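PDB 2YWD: pyridoxal 5'-phosphate synthase subunit PdxT from Thermus thermophilus, which probably hydrolyses glutamine to glutamate and ammonia, the ammonia being channelled to its partner PdxS for the making of pyridoxal 5'-phosphate. Local coordinates for residues A[89-92]-A[96-99]; A[108-111]-A[116-119]; A[16-21]-A[26-31]; A[160-165]-A[182-187]. All coordinates share one frame; numbering follows the deposited sequence.

In the fold
Along the chain the order is interaction 3, 1, 2, 4. Interaction 3 closes the first beta-alpha-beta unit at one edge of the seven-stranded mixed sheet, and interaction 4 lays helix 180-189 against the same sheet. Their centres are about 16 Å apart and they meet through a hydrogen bond between His17 and His182. Interactions 1 and 2, centres about 18 Å apart, flank strand 103-108 of the small three-stranded sheet and meet through Gln97 and Arg109. The centres of interactions 1 and 3 lie about 26 Å apart, on opposite sides of the chain's centre. One pair thus belongs to the main sheet's framework, the other to the strand ends and loops near the probable glutamine site.

Interaction 1 of 4, residues A[89-92]-A[96-99]; sequences KEIV and EQPR
Arg99 reaches across from its loop and grips the carbonyl of Lys89 with two of its nitrogens. Arg99 NH2 gives the firmer hydrogen bond to Lys89 O, at 2.8 Å and lying almost exactly in the guanidinium plane, while Arg99 NE adds a weak one at 3.0 Å. The third nitrogen turns back to its own loop: Arg99 NH1 donates to Gln97 O at 2.7 Å, in the carbonyl plane and on a lone pair, and also to Pro95 O. Arginine suits this place because one flat group can serve carbonyls on both arms. Glu90 OE1 adds a long salt bridge to Arg99 NH2 at 3.7 Å, the carboxylate turned 66° from the guanidinium. Not everything is satisfied, for Ile91 N, over one face of the guanidinium, is buried without a partner.

Ile91 supplies the apolar side. With its CG1 beside the backbone N (chi1 -62°), its CD1 reaches Arg99 CD at 3.5 Å and lies equally close to Gln97 NE2. The Gln97 amide spends its polarity elsewhere, accepting from Arg109 through OE1 and bonding Ser50 through NE2. Since Arg109 and Ser50 are predicted to bind glutamine, the loop after strand 90-91, held by Arg99, is consistent with second-shell support of the glutamine site in a class I amidotransferase.

Interaction 2 of 4, residues A[108-111]-A[116-119]; sequences ERNA and VESF
The amide of Asn110 donates from ND2 to Glu117 OE1 at 3.1 Å, forming the hydrogen bond that joins the two segments. They belong to the connection between strand 103-108 of the small three-stranded sheet and strand 118-125 of the two-stranded antiparallel hairpin, in a glutaminase of the PdxT/SNO family. The bond closes the loop between them at the protein surface, and it is the only direct bond between the two segments, which bury just 73 Å² between them.

The bond is nearly straight, with an N-H...O angle of 168°, and the acceptor lies in the plane of the asparagine amide. On the other side the geometry is less regular: the amide comes at OE1 from above the carboxylate plane, with the two flat groups turned 83° against each other. Asparagine fits here because the backbone at this position has a positive phi (29°), which asparagine tolerates better than most residues, and its short side chain still offers an N-H. Glutamate can span the rest of the distance, and Glu117 does so with a chain extended beyond CG. Both side chains are exposed, and water can be expected to compete for a single bond of this kind.

The surroundings give the contact its likely meaning. Arg109, next to Asn110, and Arg137, against which both Asn110 and Glu117 pack, are predicted to bind glutamine, so the bond probably lies at the border of that site. The backbone of Glu117 is also hydrogen-bonded to Arg137. Because the amide arrives over the carboxylate, Asn110 ND2 comes as near as 3.5 Å to Glu117 CD.

Interaction 3 of 4, residues A[16-21]-A[26-31]; sequences EHKEAL and IEAKEV
The return from helix to strand in the beta-alpha-beta unit of strand 5-8, helix 14-22 and strand 29-31 brings Leu21 and Lys18 of the helix against Ile26, Ala28 and Glu30. At the turn itself Ile26 N donates to Leu21 O at 3.1 Å. The residues leading into strand 29-31 are thereby tied to the last part of the helix.

One water bridges the backbones of the helix and of the approach to the strand. It donates to Lys18 O and to Ile26 O, each at 2.7 Å, and accepts from Ala28 N at 2.8 Å, so that three backbone groups between helix and strand are satisfied by a single molecule.

Beneath these bonds lies a small apolar patch. Leu21 CD1 touches Ala28 CB at 3.6 Å, and Leu21 CB faces Ile26 CB at 4.1 Å. Alanine suits position 28, where its methyl meets both Leu21 and the CG of Lys18 while leaving room for the chains to come close.

Toward the surface, Lys18 lies across Glu30 at about a right angle. The bend at chi3 (72°) sets Lys18 CE 3.3 Å from Glu30 OE2, and a second bend, at chi4, decides where the ammonium points. The ammonium itself remains beyond salt-bridge distance, and Glu30 forms its salt bridge with Arg32 through OE1.

Leu21 also packs on Val5 and Val7 of strand 5-8 and on Ile44 of strand 42-45, while Ile26 meets Leu186 of helix 180-189. Helix 14-22 thus rests on the sheet, with strand 29-31 at the sheet's edge beside strand 5-8.

Interaction 4 of 4, residues A[160-165]-A[182-187]; sequences LVRQGK and HRYFLE
Arg162 NH1 donates to Tyr184 OH at 3.1 Å, the one hydrogen bond between the segments. It joins strand 157-163 of the seven-stranded mixed sheet to helix 180-189, which packs on that sheet in the layered alpha/beta fold of the class I amidotransferases. The hydroxyl lies at the edge of the guanidinium, within its plane, and the tyrosine ring is turned 80° from that plane. An arginine suits the span between strand and helix because its chain, stretched from CG to NE, carries the donor out from the strand. Tyrosine answers with a polar atom at the far end of a rigid ring, swung out from the helix with CG opposite the backbone N (chi1 173°).

A second bond steadies the guanidinium. Arg162 NE donates to Gly164 O at 2.8 Å, with the acceptor close to the guanidinium plane and the donor in the plane of the Gly164 carbonyl, and two bonds at different nitrogens restrain the group's rotation. Gly164, with its positive phi of 66°, lets the chain turn after the strand.

Farther out, Arg162 and Tyr184 both pack on Leu151 of strand 149-154. Phe185 sits deeper, against Leu167, Ala42 and Ile44, and its ring edge comes to the turn with Phe185 CE1 4.4 Å from Lys165 O.

Interaction 1 of 4, residues A[89-92]-A[96-99]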
loop_
_atom_site.group_PDB
_atom_site.type_symbol
_atom_site.label_atom_id
_atom_site.label_comp_id
_atom_site.label_asym_id
_atom_site.label_seq_id
_atom_site.Cartn_x
_atom_site.Cartn_y
_atom_site.Cartn_z
ATOM N N LYS A 89 -9.658 0.828 7.167
ATOM C CA LYS A 89 -11.085 0.928 7.432
ATOM C C LYS A 89 -11.375 2.231 8.171
ATOM O O LYS A 89 -12.423 2.848 7.971
ATOM C CB LYS A 89 -11.556 -0.263 8.272
ATOM C CG LYS A 89 -13.043 -0.223 8.600
ATOM C CD LYS A 89 -13.555 -1.580 9.038
ATOM C CE LYS A 89 -13.474 -2.591 7.902
ATOM N NZ LYS A 89 -14.327 -2.213 6.739
ATOM N N GLU A 90 -10.438 2.650 9.018
ATOM C CA GLU A 90 -10.605 3.887 9.775
ATOM C C GLU A 90 -9.366 4.771 9.706
ATOM O O GLU A 90 -8.243 4.306 9.907
ATOM C CB GLU A 90 -10.897 3.593 11.253
ATOM C CG GLU A 90 -12.191 2.828 11.543
ATOM C CD GLU A 90 -13.438 3.569 11.088
ATOM O OE1 GLU A 90 -13.413 4.817 11.042
ATOM O OE2 GLU A 90 -14.450 2.897 10.790
ATOM N N ILE A 91 -9.584 6.047 9.417
ATOM C CA ILE A 91 -8.504 7.021 9.368
ATOM C C ILE A 91 -8.785 7.959 10.532
ATOM O O ILE A 91 -9.786 8.679 10.530
ATOM C CB ILE A 91 -8.507 7.817 8.052
ATOM C CG1 ILE A 91 -8.281 6.865 6.873
ATOM C CG2 ILE A 91 -7.418 8.888 8.088
ATOM C CD1 ILE A 91 -8.335 7.544 5.514
ATOM N N VAL A 92 -7.909 7.932 11.532
ATOM C CA VAL A 92 -8.073 8.761 12.722
ATOM C C VAL A 92 -8.239 10.247 12.413
ATOM O O VAL A 92 -7.377 10.860 11.781
ATOM C CB VAL A 92 -6.871 8.588 13.676
ATOM C CG1 VAL A 92 -7.105 9.383 14.961
ATOM C CG2 VAL A 92 -6.661 7.114 13.985
ATOM N N GLU A 96 -14.736 10.539 7.343
ATOM C CA GLU A 96 -15.384 10.580 6.039
ATOM C C GLU A 96 -14.446 10.659 4.841
ATOM O O GLU A 96 -14.899 10.854 3.710
ATOM C CB GLU A 96 -16.385 11.738 5.989
ATOM C CG GLU A 96 -17.533 11.594 6.985
ATOM C CD GLU A 96 -18.168 10.211 6.946
ATOM O OE1 GLU A 96 -18.596 9.775 5.853
ATOM O OE2 GLU A 96 -18.238 9.559 8.010
ATOM N N GLN A 97 -13.147 10.496 5.072
ATOM C CA GLN A 97 -12.199 10.552 3.964
ATOM C C GLN A 97 -12.429 9.391 3.000
ATOM O O GLN A 97 -12.474 8.228 3.410
ATOM C CB GLN A 97 -10.755 10.506 4.471
ATOM C CG GLN A 97 -9.720 10.648 3.351
ATOM C CD GLN A 97 -8.308 10.838 3.872
ATOM O OE1 GLN A 97 -8.071 11.645 4.770
ATOM N NE2 GLN A 97 -7.361 10.108 3.297
ATOM N N PRO A 98 -12.584 9.694 1.701
ATOM C CA PRO A 98 -12.810 8.658 0.686
ATOM C C PRO A 98 -11.693 7.620 0.745
ATOM O O PRO A 98 -10.515 7.975 0.716
ATOM C CB PRO A 98 -12.789 9.446 -0.621
ATOM C CG PRO A 98 -13.313 10.796 -0.211
ATOM C CD PRO A 98 -12.598 11.039 1.096
ATOM N N ARG A 99 -12.061 6.345 0.833
ATOM C CA ARG A 99 -11.071 5.275 0.909
ATOM C C ARG A 99 -11.712 3.920 0.654
ATOM O O ARG A 99 -12.938 3.804 0.662
ATOM C CB ARG A 99 -10.428 5.269 2.294
ATOM C CG ARG A 99 -11.424 5.025 3.419
ATOM C CD ARG A 99 -10.749 5.152 4.774
ATOM N NE ARG A 99 -11.655 4.879 5.886
ATOM C CZ ARG A 99 -12.572 5.728 6.340
ATOM N NH1 ARG A 99 -12.715 6.921 5.777
ATOM N NH2 ARG A 99 -13.341 5.384 7.368
#

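Interaction 2 of 4, residues A[108-111]-A[116-119]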
loop_
_atom_site.group_PDB
_atom_site.type_symbol
_atom_site.label_atom_id
_atom_site.label_comp_id
_atom_site.label_asym_id
_atom_site.label_seq_id
_atom_site.Cartn_x
_atom_site.Cartn_y
_atom_site.Cartn_z
ATOM N N GLU A 108 -3.443 6.762 11.472
ATOM C CA GLU A 108 -3.419 8.205 11.666
ATOM C C GLU A 108 -2.375 8.775 10.710
ATOM O O GLU A 108 -1.218 8.346 10.704
ATOM C CB GLU A 108 -3.062 8.566 13.109
ATOM C CG GLU A 108 -3.350 10.027 13.433
ATOM C CD GLU A 108 -2.913 10.430 14.825
ATOM O OE1 GLU A 108 -2.669 9.533 15.663
ATOM O OE2 GLU A 108 -2.823 11.652 15.079
ATOM N N ARG A 109 -2.795 9.731 9.894
ATOM C CA ARG A 109 -1.911 10.356 8.919
ATOM C C ARG A 109 -0.774 11.146 9.567
ATOM O O ARG A 109 -0.964 11.766 10.615
ATOM C CB ARG A 109 -2.736 11.278 8.009
ATOM C CG ARG A 109 -3.634 10.533 7.020
ATOM C CD ARG A 109 -4.738 11.439 6.479
ATOM N NE ARG A 109 -4.232 12.775 6.182
ATOM C CZ ARG A 109 -4.994 13.814 5.859
ATOM N NH1 ARG A 109 -6.312 13.682 5.777
ATOM N NH2 ARG A 109 -4.437 14.999 5.651
ATOM N N ASN A 110 0.406 11.088 8.943
ATOM C CA ASN A 110 1.607 11.819 9.377
ATOM C C ASN A 110 1.628 12.045 10.893
ATOM O O ASN A 110 1.607 13.185 11.370
ATOM C CB ASN A 110 1.651 13.156 8.622
ATOM C CG ASN A 110 2.919 13.941 8.872
ATOM O OD1 ASN A 110 3.949 13.382 9.237
ATOM N ND2 ASN A 110 2.853 15.252 8.654
ATOM N N ALA A 111 1.709 10.949 11.641
ATOM C CA ALA A 111 1.654 11.015 13.096
ATOM C C ALA A 111 2.873 10.568 13.894
ATOM O O ALA A 111 2.748 10.318 15.095
ATOM C CB ALA A 111 0.425 10.228 13.570
ATOM N N VAL A 116 11.705 16.684 11.854
ATOM C CA VAL A 116 11.993 16.495 10.438
ATOM C C VAL A 116 11.046 15.382 10.015
ATOM O O VAL A 116 11.094 14.282 10.558
ATOM C CB VAL A 116 13.454 16.046 10.212
ATOM C CG1 VAL A 116 13.774 16.032 8.726
ATOM C CG2 VAL A 116 14.401 16.975 10.952
ATOM N N GLU A 117 10.180 15.669 9.052
ATOM C CA GLU A 117 9.202 14.685 8.612
ATOM C C GLU A 117 9.706 13.612 7.653
ATOM O O GLU A 117 8.967 13.146 6.789
ATOM C CB GLU A 117 7.989 15.408 8.019
ATOM C CG GLU A 117 7.145 16.098 9.080
ATOM C CD GLU A 117 5.991 16.898 8.506
ATOM O OE1 GLU A 117 5.106 17.293 9.296
ATOM O OE2 GLU A 117 5.971 17.137 7.279
ATOM N N SER A 118 10.960 13.206 7.827
ATOM C CA SER A 118 11.555 12.170 6.990
ATOM C C SER A 118 12.698 11.471 7.721
ATOM O O SER A 118 13.558 12.126 8.314
ATOM C CB SER A 118 12.083 12.777 5.692
ATOM O OG SER A 118 13.132 13.692 5.955
ATOM N N PHE A 119 12.701 10.140 7.685
ATOM C CA PHE A 119 13.756 9.365 8.329
ATOM C C PHE A 119 13.864 7.978 7.706
ATOM O O PHE A 119 12.973 7.543 6.979
ATOM C CB PHE A 119 13.500 9.257 9.838
ATOM C CG PHE A 119 12.201 8.599 10.195
ATOM C CD1 PHE A 119 12.132 7.223 10.390
ATOM C CD2 PHE A 119 11.042 9.357 10.329
ATOM C CE1 PHE A 119 10.923 6.608 10.717
ATOM C CE2 PHE A 119 9.825 8.753 10.654
ATOM C CZ PHE A 119 9.765 7.375 10.848
#

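Interaction 3 of 4, residues A[16-21]-A[26-31]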
loop_
_atom_site.group_PDB
_atom_site.type_symbol
_atom_site.label_atom_id
_atom_site.label_comp_id
_atom_site.label_asym_id
_atom_site.label_seq_id
_atom_site.Cartn_x
_atom_site.Cartn_y
_atom_site.Cartn_z
ATOM N N GLU A 16 7.753 5.595 -9.302
ATOM C CA GLU A 16 8.738 4.848 -8.526
ATOM C C GLU A 16 8.410 3.360 -8.392
ATOM O O GLU A 16 9.316 2.523 -8.368
ATOM C CB GLU A 16 8.895 5.465 -7.132
ATOM C CG GLU A 16 9.700 6.763 -7.076
ATOM C CD GLU A 16 9.023 7.935 -7.767
ATOM O OE1 GLU A 16 7.785 7.903 -7.955
ATOM O OE2 GLU A 16 9.734 8.902 -8.110
ATOM N N HIS A 17 7.126 3.023 -8.285
ATOM C CA HIS A 17 6.738 1.616 -8.175
ATOM C C HIS A 17 6.920 0.893 -9.510
ATOM O O HIS A 17 7.315 -0.275 -9.543
ATOM C CB HIS A 17 5.284 1.486 -7.698
ATOM C CG HIS A 17 5.128 1.560 -6.206
ATOM N ND1 HIS A 17 5.554 0.556 -5.361
ATOM C CD2 HIS A 17 4.580 2.511 -5.412
ATOM C CE1 HIS A 17 5.273 0.884 -4.112
ATOM N NE2 HIS A 17 4.681 2.066 -4.116
ATOM N N LYS A 18 6.631 1.584 -10.610
ATOM C CA LYS A 18 6.803 0.982 -11.930
ATOM C C LYS A 18 8.282 0.651 -12.128
ATOM O O LYS A 18 8.626 -0.408 -12.641
ATOM C CB LYS A 18 6.347 1.945 -13.027
ATOM C CG LYS A 18 4.872 2.306 -12.975
ATOM C CD LYS A 18 4.477 3.209 -14.143
ATOM C CE LYS A 18 4.447 2.452 -15.473
ATOM N NZ LYS A 18 5.769 1.895 -15.877
ATOM N N GLU A 19 9.148 1.572 -11.715
ATOM C CA GLU A 19 10.588 1.379 -11.836
ATOM C C GLU A 19 11.044 0.218 -10.965
ATOM O O GLU A 19 11.860 -0.602 -11.385
ATOM C CB GLU A 19 11.328 2.651 -11.423
ATOM C CG GLU A 19 11.091 3.830 -12.344
ATOM C CD GLU A 19 11.703 5.109 -11.812
ATOM O OE1 GLU A 19 11.610 6.146 -12.505
ATOM O OE2 GLU A 19 12.275 5.080 -10.700
ATOM N N ALA A 20 10.514 0.148 -9.748
ATOM C CA ALA A 20 10.873 -0.926 -8.834
ATOM C C ALA A 20 10.431 -2.270 -9.408
ATOM O O ALA A 20 11.140 -3.270 -9.285
ATOM C CB ALA A 20 10.227 -0.697 -7.469
ATOM N N LEU A 21 9.262 -2.288 -10.040
ATOM C CA LEU A 21 8.729 -3.514 -10.627
ATOM C C LEU A 21 9.541 -4.007 -11.822
ATOM O O LEU A 21 9.514 -5.195 -12.147
ATOM C CB LEU A 21 7.261 -3.317 -11.025
ATOM C CG LEU A 21 6.281 -3.275 -9.844
ATOM C CD1 LEU A 21 4.893 -2.848 -10.313
ATOM C CD2 LEU A 21 6.224 -4.653 -9.193
ATOM N N ILE A 26 8.875 -7.027 -14.550
ATOM C CA ILE A 26 7.483 -6.635 -14.767
ATOM C C ILE A 26 7.327 -5.258 -15.411
ATOM O O ILE A 26 8.031 -4.315 -15.061
ATOM C CB ILE A 26 6.704 -6.616 -13.420
ATOM C CG1 ILE A 26 6.630 -8.028 -12.825
ATOM C CG2 ILE A 26 5.305 -6.041 -13.621
ATOM C CD1 ILE A 26 5.709 -8.964 -13.567
ATOM N N GLU A 27 6.414 -5.163 -16.373
ATOM C CA GLU A 27 6.109 -3.892 -17.017
ATOM C C GLU A 27 4.738 -3.544 -16.455
ATOM O O GLU A 27 3.715 -4.039 -16.925
ATOM C CB GLU A 27 6.054 -4.036 -18.540
ATOM C CG GLU A 27 7.424 -3.985 -19.198
ATOM C CD GLU A 27 8.166 -2.690 -18.897
ATOM O OE1 GLU A 27 7.616 -1.606 -19.195
ATOM O OE2 GLU A 27 9.296 -2.755 -18.363
ATOM N N ALA A 28 4.740 -2.709 -15.422
ATOM C CA ALA A 28 3.521 -2.312 -14.734
ATOM C C ALA A 28 2.524 -1.532 -15.574
ATOM O O ALA A 28 2.889 -0.648 -16.345
ATOM C CB ALA A 28 3.876 -1.514 -13.489
ATOM N N LYS A 29 1.253 -1.873 -15.404
ATOM C CA LYS A 29 0.178 -1.201 -16.113
ATOM C C LYS A 29 -0.297 -0.024 -15.267
ATOM O O LYS A 29 -0.574 -0.174 -14.079
ATOM C CB LYS A 29 -0.979 -2.179 -16.356
ATOM C CG LYS A 29 -2.296 -1.529 -16.771
ATOM C CD LYS A 29 -2.143 -0.660 -18.009
ATOM C CE LYS A 29 -3.446 0.069 -18.331
ATOM N NZ LYS A 29 -3.316 0.957 -19.526
ATOM N N GLU A 30 -0.365 1.155 -15.875
ATOM C CA GLU A 30 -0.834 2.331 -15.156
ATOM C C GLU A 30 -2.357 2.299 -15.135
ATOM O O GLU A 30 -3.003 2.316 -16.179
ATOM C CB GLU A 30 -0.325 3.611 -15.830
ATOM C CG GLU A 30 1.139 3.899 -15.535
ATOM C CD GLU A 30 1.658 5.136 -16.239
ATOM O OE1 GLU A 30 0.869 6.078 -16.458
ATOM O OE2 GLU A 30 2.863 5.175 -16.559
ATOM N N VAL A 31 -2.925 2.230 -13.936
ATOM C CA VAL A 31 -4.371 2.176 -13.779
ATOM C C VAL A 31 -4.948 3.574 -13.567
ATOM O O VAL A 31 -4.646 4.238 -12.575
ATOM C CB VAL A 31 -4.756 1.263 -12.588
ATOM C CG1 VAL A 31 -6.267 1.211 -12.421
ATOM C CG2 VAL A 31 -4.208 -0.139 -12.819
HETATM O O HOH W 1 7.257 -1.740 -14.555
#

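Interaction 4 of 4, residues A[160-165]-A[182-187]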
loop_
_atom_site.group_PDB
_atom_site.type_symbol
_atom_site.label_atom_id
_atom_site.label_comp_id
_atom_site.label_asym_id
_atom_site.label_seq_id
_atom_site.Cartn_x
_atom_site.Cartn_y
_atom_site.Cartn_z
ATOM N N LEU A 160 4.585 -2.730 8.733
ATOM C CA LEU A 160 4.257 -3.555 7.566
ATOM C C LEU A 160 3.251 -4.579 8.071
ATOM O O LEU A 160 3.561 -5.369 8.962
ATOM C CB LEU A 160 5.486 -4.276 7.004
ATOM C CG LEU A 160 5.180 -5.174 5.790
ATOM C CD1 LEU A 160 4.673 -4.311 4.635
ATOM C CD2 LEU A 160 6.426 -5.941 5.359
ATOM N N VAL A 161 2.042 -4.554 7.517
ATOM C CA VAL A 161 1.007 -5.475 7.957
ATOM C C VAL A 161 0.344 -6.184 6.788
ATOM O O VAL A 161 0.333 -5.681 5.666
ATOM C CB VAL A 161 -0.078 -4.745 8.772
ATOM C CG1 VAL A 161 0.550 -4.044 9.968
ATOM C CG2 VAL A 161 -0.808 -3.742 7.888
ATOM N N ARG A 162 -0.218 -7.353 7.066
ATOM C CA ARG A 162 -0.879 -8.143 6.038
ATOM C C ARG A 162 -2.198 -8.734 6.520
ATOM O O ARG A 162 -2.319 -9.178 7.661
ATOM C CB ARG A 162 0.046 -9.272 5.572
ATOM C CG ARG A 162 -0.606 -10.253 4.605
ATOM C CD ARG A 162 0.364 -11.332 4.137
ATOM N NE ARG A 162 -0.304 -12.310 3.278
ATOM C CZ ARG A 162 0.302 -13.328 2.670
ATOM N NH1 ARG A 162 1.607 -13.522 2.812
ATOM N NH2 ARG A 162 -0.406 -14.162 1.919
ATOM N N GLN A 163 -3.186 -8.713 5.636
ATOM C CA GLN A 163 -4.499 -9.268 5.911
ATOM C C GLN A 163 -4.895 -9.999 4.640
ATOM O O GLN A 163 -5.414 -9.390 3.704
ATOM C CB GLN A 163 -5.504 -8.158 6.209
ATOM C CG GLN A 163 -6.931 -8.646 6.357
ATOM C CD GLN A 163 -7.915 -7.504 6.513
ATOM O OE1 GLN A 163 -7.938 -6.821 7.538
ATOM N NE2 GLN A 163 -8.730 -7.285 5.488
ATOM N N GLY A 164 -4.632 -11.301 4.602
ATOM C CA GLY A 164 -4.960 -12.074 3.417
ATOM C C GLY A 164 -4.107 -11.613 2.251
ATOM O O GLY A 164 -2.879 -11.641 2.327
ATOM N N LYS A 165 -4.751 -11.171 1.176
ATOM C CA LYS A 165 -4.021 -10.703 0.005
ATOM C C LYS A 165 -3.871 -9.186 -0.028
ATOM O O LYS A 165 -3.619 -8.600 -1.080
ATOM C CB LYS A 165 -4.704 -11.205 -1.269
ATOM C CG LYS A 165 -4.462 -12.687 -1.518
ATOM C CD LYS A 165 -5.137 -13.163 -2.790
ATOM C CE LYS A 165 -4.664 -14.563 -3.173
ATOM N NZ LYS A 165 -4.871 -15.549 -2.079
ATOM N N HIS A 182 8.596 -6.168 -3.028
ATOM C CA HIS A 182 7.678 -6.205 -4.163
ATOM C C HIS A 182 7.488 -7.653 -4.612
ATOM O O HIS A 182 6.374 -8.072 -4.932
ATOM C CB HIS A 182 8.211 -5.370 -5.333
ATOM C CG HIS A 182 7.997 -3.897 -5.172
ATOM N ND1 HIS A 182 8.739 -3.125 -4.303
ATOM C CD2 HIS A 182 7.115 -3.056 -5.764
ATOM C CE1 HIS A 182 8.324 -1.873 -4.368
ATOM N NE2 HIS A 182 7.341 -1.804 -5.246
ATOM N N ARG A 183 8.577 -8.417 -4.636
ATOM C CA ARG A 183 8.492 -9.823 -5.039
ATOM C C ARG A 183 7.635 -10.591 -4.033
ATOM O O ARG A 183 6.831 -11.447 -4.409
ATOM C CB ARG A 183 9.894 -10.445 -5.134
ATOM C CG ARG A 183 9.895 -11.958 -5.402
ATOM C CD ARG A 183 9.162 -12.310 -6.694
ATOM N NE ARG A 183 9.933 -11.974 -7.888
ATOM C CZ ARG A 183 9.444 -12.003 -9.125
ATOM N NH1 ARG A 183 8.179 -12.347 -9.332
ATOM N NH2 ARG A 183 10.224 -11.713 -10.157
ATOM N N TYR A 184 7.808 -10.281 -2.750
ATOM C CA TYR A 184 7.029 -10.925 -1.693
ATOM C C TYR A 184 5.545 -10.720 -2.004
ATOM O O TYR A 184 4.733 -11.644 -1.888
ATOM C CB TYR A 184 7.370 -10.295 -0.338
ATOM C CG TYR A 184 6.501 -10.762 0.809
ATOM C CD1 TYR A 184 6.720 -11.996 1.424
ATOM C CD2 TYR A 184 5.444 -9.978 1.267
ATOM C CE1 TYR A 184 5.903 -12.437 2.470
ATOM C CE2 TYR A 184 4.624 -10.408 2.305
ATOM C CZ TYR A 184 4.858 -11.637 2.903
ATOM O OH TYR A 184 4.045 -12.064 3.931
ATOM N N PHE A 185 5.199 -9.499 -2.405
ATOM C CA PHE A 185 3.820 -9.163 -2.747
ATOM C C PHE A 185 3.333 -9.934 -3.975
ATOM O O PHE A 185 2.230 -10.489 -3.974
ATOM C CB PHE A 185 3.684 -7.651 -2.995
ATOM C CG PHE A 185 2.337 -7.244 -3.540
ATOM C CD1 PHE A 185 1.166 -7.589 -2.870
ATOM C CD2 PHE A 185 2.242 -6.529 -4.731
ATOM C CE1 PHE A 185 -0.085 -7.230 -3.379
ATOM C CE2 PHE A 185 0.995 -6.164 -5.251
ATOM C CZ PHE A 185 -0.169 -6.515 -4.572
ATOM N N LEU A 186 4.149 -9.975 -5.023
ATOM C CA LEU A 186 3.754 -10.687 -6.233
ATOM C C LEU A 186 3.557 -12.175 -5.958
ATOM O O LEU A 186 2.669 -12.809 -6.528
ATOM C CB LEU A 186 4.798 -10.495 -7.336
ATOM C CG LEU A 186 5.006 -9.053 -7.798
ATOM C CD1 LEU A 186 5.857 -9.055 -9.063
ATOM C CD2 LEU A 186 3.659 -8.388 -8.065
ATOM N N GLU A 187 4.387 -12.728 -5.082
ATOM C CA GLU A 187 4.282 -14.140 -4.734
ATOM C C GLU A 187 2.947 -14.423 -4.049
ATOM O O GLU A 187 2.275 -15.402 -4.371
ATOM C CB GLU A 187 5.441 -14.552 -3.819
ATOM C CG GLU A 187 6.801 -14.604 -4.516
ATOM C CD GLU A 187 6.997 -15.864 -5.350
ATOM O OE1 GLU A 187 7.153 -16.952 -4.754
ATOM O OE2 GLU A 187 6.995 -15.769 -6.600
#